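Local structure of 11S globulin (Wrightia tinctoria, 5WXU) at the interface of chains A and B. The protein sequesters the plant hormone auxin, assembles as a hexamer, and probably serves as a nutrient reservoir in the seed. Numbering follows the deposited sequence. Chains: chain A/B, 11S globulin.

The three contacts sample one interface in which chain A offers mainly its C-terminal cupin region, with A:Cys44 added at contact 1, and chain B offers different segments, a pairing that is not an exact two-fold. Between C-alpha centres, contact 1 lies about 20 Å from contact 2 and 29 Å from contact 3, and contacts 2 and 3 are about 28 Å apart. Contacts 1 and 2 are joined in chain A: the turn at residues 389-392 runs straight into strand 393-399. Contact 3 instead uses A helix 431-438. Unlike segments meet, which would allow the pairing to repeat from subunit to subunit and is consistent with the hexamer.

Contact 1: the interface of chains A and B. Residues chain A 44, 353, 389-392; chain B 98-99, 191-193, 198, 200.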
# COMPACT_ATOMS: atom_id res chain seq x y z
N CYS A 44 -11.37 -3.02 -30.29
CA CYS A 44 -12.05 -1.83 -29.87
C CYS A 44 -11.97 -0.68 -30.87
O CYS A 44 -12.35 0.46 -30.55
CB CYS A 44 -11.49 -1.36 -28.55
SG CYS A 44 -12.13 -2.27 -27.12
N HIS A 353 -14.01 1.96 -19.92
CA HIS A 353 -15.26 1.89 -20.72
C HIS A 353 -16.48 2.18 -19.88
O HIS A 353 -16.50 1.91 -18.71
CB HIS A 353 -15.45 0.59 -21.35
CG HIS A 353 -14.24 0.11 -22.04
ND1 HIS A 353 -13.64 0.82 -23.06
CD2 HIS A 353 -13.52 -1.02 -21.88
CE1 HIS A 353 -12.59 0.14 -23.49
NE2 HIS A 353 -12.51 -0.99 -22.81
N PRO A 389 -16.73 3.32 -25.55
CA PRO A 389 -15.41 2.89 -25.19
C PRO A 389 -14.57 4.03 -24.64
O PRO A 389 -14.79 5.22 -24.91
CB PRO A 389 -14.82 2.38 -26.51
CG PRO A 389 -16.06 2.08 -27.39
CD PRO A 389 -17.01 3.16 -26.99
N GLN A 390 -13.53 3.65 -23.90
CA GLN A 390 -12.48 4.54 -23.45
C GLN A 390 -12.08 5.54 -24.53
O GLN A 390 -11.76 5.10 -25.66
CB GLN A 390 -11.25 3.70 -23.12
CG GLN A 390 -10.08 4.52 -22.57
CD GLN A 390 -8.87 3.65 -22.21
OE1 GLN A 390 -8.86 2.41 -22.34
NE2 GLN A 390 -7.84 4.31 -21.75
N ASN A 391 -12.02 6.79 -24.11
CA ASN A 391 -11.56 7.95 -24.91
C ASN A 391 -12.44 8.41 -26.06
O ASN A 391 -12.20 9.54 -26.55
CB ASN A 391 -10.13 7.71 -25.49
CG ASN A 391 -9.06 7.74 -24.44
OD1 ASN A 391 -9.25 8.14 -23.25
ND2 ASN A 391 -7.92 7.44 -24.88
N TYR A 392 -13.50 7.69 -26.39
CA TYR A 392 -14.51 8.22 -27.33
C TYR A 392 -15.23 9.39 -26.71
O TYR A 392 -15.64 9.35 -25.56
CB TYR A 392 -15.56 7.14 -27.73
CG TYR A 392 -15.09 6.06 -28.73
CD1 TYR A 392 -13.91 5.36 -28.55
CD2 TYR A 392 -15.81 5.77 -29.86
CE1 TYR A 392 -13.48 4.38 -29.48
CE2 TYR A 392 -15.38 4.80 -30.80
CZ TYR A 392 -14.23 4.11 -30.60
OH TYR A 392 -13.82 3.18 -31.52
N ASN B 98 -4.13 10.45 -25.83
CA ASN B 98 -3.89 9.14 -26.33
C ASN B 98 -4.50 8.10 -25.42
O ASN B 98 -4.80 8.39 -24.26
CB ASN B 98 -2.41 8.88 -26.45
CG ASN B 98 -1.70 9.94 -27.22
OD1 ASN B 98 -0.86 10.65 -26.70
ND2 ASN B 98 -2.01 10.03 -28.53
N ASN B 99 -4.61 6.91 -25.95
CA ASN B 99 -5.04 5.75 -25.14
C ASN B 99 -3.96 5.02 -24.36
O ASN B 99 -4.23 4.04 -23.64
CB ASN B 99 -5.79 4.75 -26.02
CG ASN B 99 -4.94 4.14 -27.09
OD1 ASN B 99 -4.25 4.88 -27.78
ND2 ASN B 99 -5.02 2.82 -27.30
N ASN B 191 -4.38 1.20 -21.03
CA ASN B 191 -5.03 1.10 -22.32
C ASN B 191 -5.99 -0.06 -22.32
O ASN B 191 -5.56 -1.22 -22.44
CB ASN B 191 -3.99 0.90 -23.39
CG ASN B 191 -4.58 0.62 -24.75
OD1 ASN B 191 -5.77 0.93 -25.03
ND2 ASN B 191 -3.76 -0.04 -25.58
N GLN B 192 -7.28 0.22 -22.21
CA GLN B 192 -8.28 -0.84 -22.21
C GLN B 192 -8.91 -1.11 -23.56
O GLN B 192 -9.92 -1.83 -23.65
CB GLN B 192 -9.41 -0.57 -21.19
CG GLN B 192 -8.96 -0.43 -19.76
CD GLN B 192 -10.08 -0.45 -18.74
OE1 GLN B 192 -11.18 -0.96 -19.00
NE2 GLN B 192 -9.78 -0.01 -17.53
N LEU B 193 -8.39 -0.45 -24.59
CA LEU B 193 -8.98 -0.55 -25.92
C LEU B 193 -8.43 -1.81 -26.62
O LEU B 193 -9.00 -2.86 -26.46
CB LEU B 193 -8.83 0.71 -26.72
CG LEU B 193 -9.62 1.89 -26.18
CD1 LEU B 193 -9.10 3.21 -26.71
CD2 LEU B 193 -11.11 1.74 -26.58
N ARG B 198 -4.25 5.39 -30.58
CA ARG B 198 -5.13 6.46 -30.96
C ARG B 198 -4.56 7.78 -30.63
O ARG B 198 -3.98 7.99 -29.53
CB ARG B 198 -6.50 6.40 -30.25
CG ARG B 198 -7.49 5.39 -30.74
CD ARG B 198 -7.22 4.02 -30.28
NE ARG B 198 -8.33 3.08 -30.53
CZ ARG B 198 -8.15 1.80 -30.50
NH1 ARG B 198 -6.96 1.31 -30.25
NH2 ARG B 198 -9.15 0.97 -30.76
N TYR B 200 -6.02 11.57 -30.48
CA TYR B 200 -7.25 12.33 -30.50
C TYR B 200 -6.87 13.77 -30.30
O TYR B 200 -6.49 14.16 -29.24
CB TYR B 200 -8.26 11.82 -29.46
CG TYR B 200 -8.97 10.50 -29.88
CD1 TYR B 200 -8.62 9.80 -31.07
CD2 TYR B 200 -9.99 9.98 -29.16
CE1 TYR B 200 -9.23 8.61 -31.41
CE2 TYR B 200 -10.59 8.77 -29.48
CZ TYR B 200 -10.25 8.08 -30.61
OH TYR B 200 -10.94 6.90 -30.97
O HOH W 1 -10.94 3.47 -31.04
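A:Gln390 holds its CG anti to the backbone N (chi1 -178°) and stays extended, which carries its amide oxygen to the backbone of B:Gln192, while A:His353 has CG beside its own backbone N (chi1 -48°) and turns its ring edge to the same residue. The patch joins two cupin regions of an 11S globulin. B:Gln192 N donates to A:Gln390 OE1 at 2.7 Å, in the carbonyl plane and on a lone pair. The carbonyl O of B:Gln192 accepts from A:His353 NE2 at 2.9 Å; it lies in the imidazole plane, although the donor stands above the carbonyl plane. At the ring's other nitrogen, A:His353 ND1 accepts from A:Gln390 N at 3.0 Å, nearly straight (171° at H) though tilted from the ring plane. The ring is thus bonded at both nitrogens, which fixes its rotation.

B:Leu193 buries 67 Å² beside this grip. Its CD2 packs against A:Cys44 CB (3.7 Å), A:Pro389 CB and A:His353 CE1. B:Leu193 CB also lies above one face of the B:Arg198 guanidinium, toward its rim, and B:Arg198 NE meets water 1 at 2.7 Å. That water reaches A:Tyr392 OH at 2.9 Å, so a phenol and a guanidinium are bridged across the subunits. The B:Tyr200 ring turns its edge to the backbone oxygen of A:Asn391, with B:Tyr200 CE2 3.4 Å from A:Asn391 O. A:Asn391 ND2 adds a weak bond to B:Asn98 O.

Contact 2: the interface of chains A and B. Residues chain A 343, 364, 366, 395-397; chain B 229-230, 233-234, 236.
The extended backbones of A:Met343, A:Arg364, A:Gln366, A:Leu395 and A:Gln397, in strands 343-349, 362-368 and 393-399, face the helical backbone of B:Phe233 in helix 231-238. These strands belong to the C-terminal cupin region, and the helix brings an aromatic side chain against them. With CG anti to the backbone N (chi1 -169°), B:Phe233 projects its ring from the helix between chain A side chains, burying 104 Å². The ring is sandwiched: the guanidinium of A:Arg364 lies almost parallel (planes 5° apart) on one face, with A:Arg364 CZ 3.6 Å from B:Phe233 CD2, and A:Leu395 CD2 sits over the centre of the other, 3.8 Å from the centroid. A:Gln366 CB comes in plane at the ring edge, 3.8 Å from B:Phe233 CE2, and A:Met343 CE packs against B:Phe233 CE1.

The A:Arg364 chain is extended from CG to NE, placing NH2 2.9 Å from B:Asp230 OD2 in a salt bridge that is also a hydrogen bond. The bond is nearly straight (169° at H), uses the anti lone pair and lies in the guanidinium plane. NH1 of A:Arg364 meets water 2 at 3.0 Å, and that water returns to B:Asp230 OD2. An alanine in place of A:Arg364 would probably leave the B:Asp230 carboxylate without its charge partner and the B:Phe233 ring without the guanidinium that stacks on it. B:Asp230 N donates to A:Gln366 OE1 at 2.9 Å. A:Leu395 CD1 meets B:Leu229 CD2 at 3.6 Å.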
# COMPACT_ATOMS: atom_id res chain seq x y z
N MET A 343 -28.44 18.67 -20.42
CA MET A 343 -27.36 17.91 -20.97
C MET A 343 -26.32 17.61 -19.90
O MET A 343 -26.22 18.29 -18.87
CB MET A 343 -26.69 18.71 -22.10
CG MET A 343 -27.46 18.88 -23.36
SD MET A 343 -26.59 20.17 -24.37
CE MET A 343 -26.89 19.69 -26.03
N ARG A 364 -30.95 12.08 -26.69
CA ARG A 364 -30.13 11.95 -27.86
C ARG A 364 -28.73 11.68 -27.31
O ARG A 364 -28.28 12.34 -26.37
CB ARG A 364 -30.13 13.27 -28.62
CG ARG A 364 -29.16 13.31 -29.77
CD ARG A 364 -29.33 14.66 -30.46
NE ARG A 364 -28.44 14.67 -31.62
CZ ARG A 364 -28.23 15.74 -32.37
NH1 ARG A 364 -28.80 16.89 -32.05
NH2 ARG A 364 -27.45 15.66 -33.43
N GLN A 366 -24.73 11.38 -28.92
CA GLN A 366 -23.75 11.38 -30.03
C GLN A 366 -22.41 10.93 -29.53
O GLN A 366 -21.98 11.34 -28.44
CB GLN A 366 -23.65 12.75 -30.73
CG GLN A 366 -22.74 12.68 -31.99
CD GLN A 366 -22.94 13.80 -32.94
OE1 GLN A 366 -23.17 14.94 -32.50
NE2 GLN A 366 -22.87 13.50 -34.28
N LEU A 395 -21.75 13.11 -26.20
CA LEU A 395 -22.66 14.19 -25.77
C LEU A 395 -24.01 13.58 -25.53
O LEU A 395 -24.39 12.71 -26.30
CB LEU A 395 -22.88 15.13 -26.95
CG LEU A 395 -21.86 16.12 -27.36
CD1 LEU A 395 -20.91 15.47 -28.35
CD2 LEU A 395 -22.67 17.35 -27.87
N LYS A 396 -24.72 14.07 -24.54
CA LYS A 396 -26.03 13.54 -24.15
C LYS A 396 -26.96 14.68 -23.88
O LYS A 396 -26.59 15.59 -23.17
CB LYS A 396 -25.94 12.72 -22.86
CG LYS A 396 -25.47 11.31 -23.08
CD LYS A 396 -25.47 10.56 -21.76
CE LYS A 396 -24.37 11.09 -20.88
NZ LYS A 396 -23.88 9.99 -19.99
N GLN A 397 -28.20 14.57 -24.39
CA GLN A 397 -29.23 15.53 -24.07
C GLN A 397 -30.57 14.81 -23.77
O GLN A 397 -31.03 14.07 -24.60
CB GLN A 397 -29.39 16.53 -25.24
CG GLN A 397 -30.49 17.53 -24.94
CD GLN A 397 -30.58 18.75 -25.86
OE1 GLN A 397 -30.20 18.68 -27.02
NE2 GLN A 397 -31.09 19.88 -25.33
N LEU B 229 -18.82 15.19 -34.79
CA LEU B 229 -19.92 15.67 -33.97
C LEU B 229 -20.77 16.66 -34.80
O LEU B 229 -20.28 17.36 -35.75
CB LEU B 229 -19.36 16.37 -32.74
CG LEU B 229 -18.46 15.49 -31.84
CD1 LEU B 229 -17.91 16.24 -30.64
CD2 LEU B 229 -19.24 14.28 -31.35
N ASP B 230 -22.04 16.77 -34.41
CA ASP B 230 -22.96 17.76 -34.99
C ASP B 230 -22.61 19.10 -34.43
O ASP B 230 -22.66 19.31 -33.23
CB ASP B 230 -24.40 17.39 -34.61
CG ASP B 230 -25.45 18.38 -35.08
OD1 ASP B 230 -25.14 19.49 -35.59
OD2 ASP B 230 -26.62 17.98 -35.00
N PHE B 233 -25.24 20.71 -32.12
CA PHE B 233 -25.41 19.97 -30.84
C PHE B 233 -24.27 20.36 -29.93
O PHE B 233 -24.48 20.87 -28.82
CB PHE B 233 -25.45 18.48 -31.17
CG PHE B 233 -25.88 17.57 -30.02
CD1 PHE B 233 -26.62 18.01 -28.95
CD2 PHE B 233 -25.51 16.23 -30.06
CE1 PHE B 233 -26.99 17.12 -27.94
CE2 PHE B 233 -25.86 15.35 -29.04
CZ PHE B 233 -26.63 15.80 -28.01
N LEU B 234 -23.05 20.26 -30.46
CA LEU B 234 -21.91 20.74 -29.72
C LEU B 234 -21.97 22.25 -29.38
O LEU B 234 -21.60 22.69 -28.26
CB LEU B 234 -20.62 20.35 -30.43
CG LEU B 234 -19.35 20.77 -29.69
CD1 LEU B 234 -19.21 20.17 -28.30
CD2 LEU B 234 -18.19 20.29 -30.55
N ARG B 236 -24.75 23.99 -28.86
CA ARG B 236 -25.71 24.22 -27.78
C ARG B 236 -25.12 23.83 -26.43
O ARG B 236 -25.32 24.51 -25.42
CB ARG B 236 -27.05 23.53 -28.06
CG ARG B 236 -27.93 24.44 -28.95
CD ARG B 236 -28.98 23.73 -29.83
NE ARG B 236 -29.68 22.64 -29.13
CZ ARG B 236 -29.70 21.34 -29.49
NH1 ARG B 236 -29.07 20.88 -30.59
NH2 ARG B 236 -30.38 20.47 -28.74
O HOH W 2 -28.63 19.71 -33.17

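Contact 3: the interface of chains A and B. Residues chain A 432-433, 435-436; chain B 143, 261, 264-266.
A:Asp432 and B:Arg266 meet as carboxylate and guanidinium, burying 76 and 40 Å², with B:Leu265 adding 30 Å². A:Asp432 lies near the start of helix 431-438 with CG anti to its backbone N (chi1 -151°), pointing the carboxylate at the B loop. B:Arg266 grips it side-on: NH2 donates to A:Asp432 OD1 at 2.9 Å in the salt bridge, and NE donates to A:Asp432 OD2 at 3.1 Å. Both nitrogens approach from above the carboxylate plane, since the two flat groups are turned 71° apart. A:Asp432 OD2 also accepts from the backbone N of B:Arg266 at 2.8 Å, through its anti lone pair, so two donors hold this oxygen. B:Arg266 is poorly ordered, and its side-chain bonds are accordingly less certain than the geometry suggests.

The backbone of A:Asp432 is tied in as well: its N reaches water 3 at 2.7 Å, and the water passes on to B:Arg266 O at 2.8 Å. The guanidinium would probably help stabilise the carboxylate's negative charge. B:Leu265 lays CD1 alongside the aspartate, 3.7 Å from A:Asp432 CB. One turn along, A:Asn436 ND2 donates to A:Asp432 O at 2.9 Å, which steadies an amide that rests on the methyls of B:Val261. The patch thus links a helix of the C-terminal cupin region to a loop of the neighbouring subunit, and would probably help hold the 11S globulin hexamer together.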
# COMPACT_ATOMS: atom_id res chain seq x y z
N ASP A 432 -4.46 31.52 -26.09
CA ASP A 432 -3.76 31.74 -27.35
C ASP A 432 -3.56 30.45 -28.09
O ASP A 432 -3.44 30.46 -29.32
CB ASP A 432 -2.42 32.53 -27.13
CG ASP A 432 -2.03 33.41 -28.40
OD1 ASP A 432 -2.93 33.74 -29.19
OD2 ASP A 432 -0.82 33.68 -28.57
N VAL A 433 -3.52 29.27 -27.38
CA VAL A 433 -3.45 28.04 -28.14
C VAL A 433 -4.73 27.89 -28.93
O VAL A 433 -4.72 27.48 -30.08
CB VAL A 433 -3.21 26.84 -27.16
CG1 VAL A 433 -3.36 25.48 -27.83
CG2 VAL A 433 -1.89 27.02 -26.43
N ILE A 435 -6.86 30.20 -29.95
CA ILE A 435 -6.89 31.28 -31.01
C ILE A 435 -6.15 30.72 -32.24
O ILE A 435 -6.66 30.69 -33.37
CB ILE A 435 -6.27 32.57 -30.48
CG1 ILE A 435 -7.22 33.19 -29.47
CG2 ILE A 435 -5.89 33.57 -31.62
CD1 ILE A 435 -6.63 34.28 -28.66
N ASN A 436 -4.96 30.25 -32.02
CA ASN A 436 -4.15 29.70 -33.11
C ASN A 436 -4.64 28.43 -33.73
O ASN A 436 -4.64 28.27 -34.98
CB ASN A 436 -2.70 29.62 -32.63
CG ASN A 436 -2.04 30.97 -32.66
OD1 ASN A 436 -1.64 31.44 -33.77
ND2 ASN A 436 -1.98 31.66 -31.51
N THR B 143 -4.75 39.31 -24.59
CA THR B 143 -4.67 37.85 -24.42
C THR B 143 -3.78 37.43 -23.26
O THR B 143 -3.78 36.25 -22.90
CB THR B 143 -4.15 37.15 -25.69
OG1 THR B 143 -4.25 35.72 -25.56
CG2 THR B 143 -2.72 37.50 -25.89
N VAL B 261 2.67 29.99 -35.26
CA VAL B 261 2.17 31.13 -34.54
C VAL B 261 3.15 32.28 -34.91
O VAL B 261 4.28 32.31 -34.44
CB VAL B 261 2.18 30.88 -33.03
CG1 VAL B 261 1.57 32.04 -32.23
CG2 VAL B 261 1.49 29.55 -32.74
N GLY B 264 4.59 34.67 -32.15
CA GLY B 264 4.87 34.02 -30.86
C GLY B 264 3.61 33.83 -29.99
O GLY B 264 2.74 34.70 -29.86
N LEU B 265 3.57 32.70 -29.32
CA LEU B 265 2.45 32.33 -28.43
C LEU B 265 2.45 33.18 -27.18
O LEU B 265 3.48 33.36 -26.56
CB LEU B 265 2.58 30.84 -28.09
CG LEU B 265 1.35 30.18 -27.47
CD1 LEU B 265 0.16 30.19 -28.42
CD2 LEU B 265 1.78 28.79 -27.05
N ARG B 266 1.29 33.69 -26.80
CA ARG B 266 1.11 34.54 -25.66
C ARG B 266 0.48 33.62 -24.58
O ARG B 266 -0.47 32.97 -24.85
CB ARG B 266 0.20 35.73 -26.02
CG ARG B 266 0.73 36.52 -27.26
CD ARG B 266 -0.29 37.41 -28.03
NE ARG B 266 -1.42 36.71 -28.70
CZ ARG B 266 -2.61 37.26 -29.07
NH1 ARG B 266 -2.91 38.55 -28.84
NH2 ARG B 266 -3.54 36.50 -29.65
O HOH W 3 -3.07 32.51 -23.96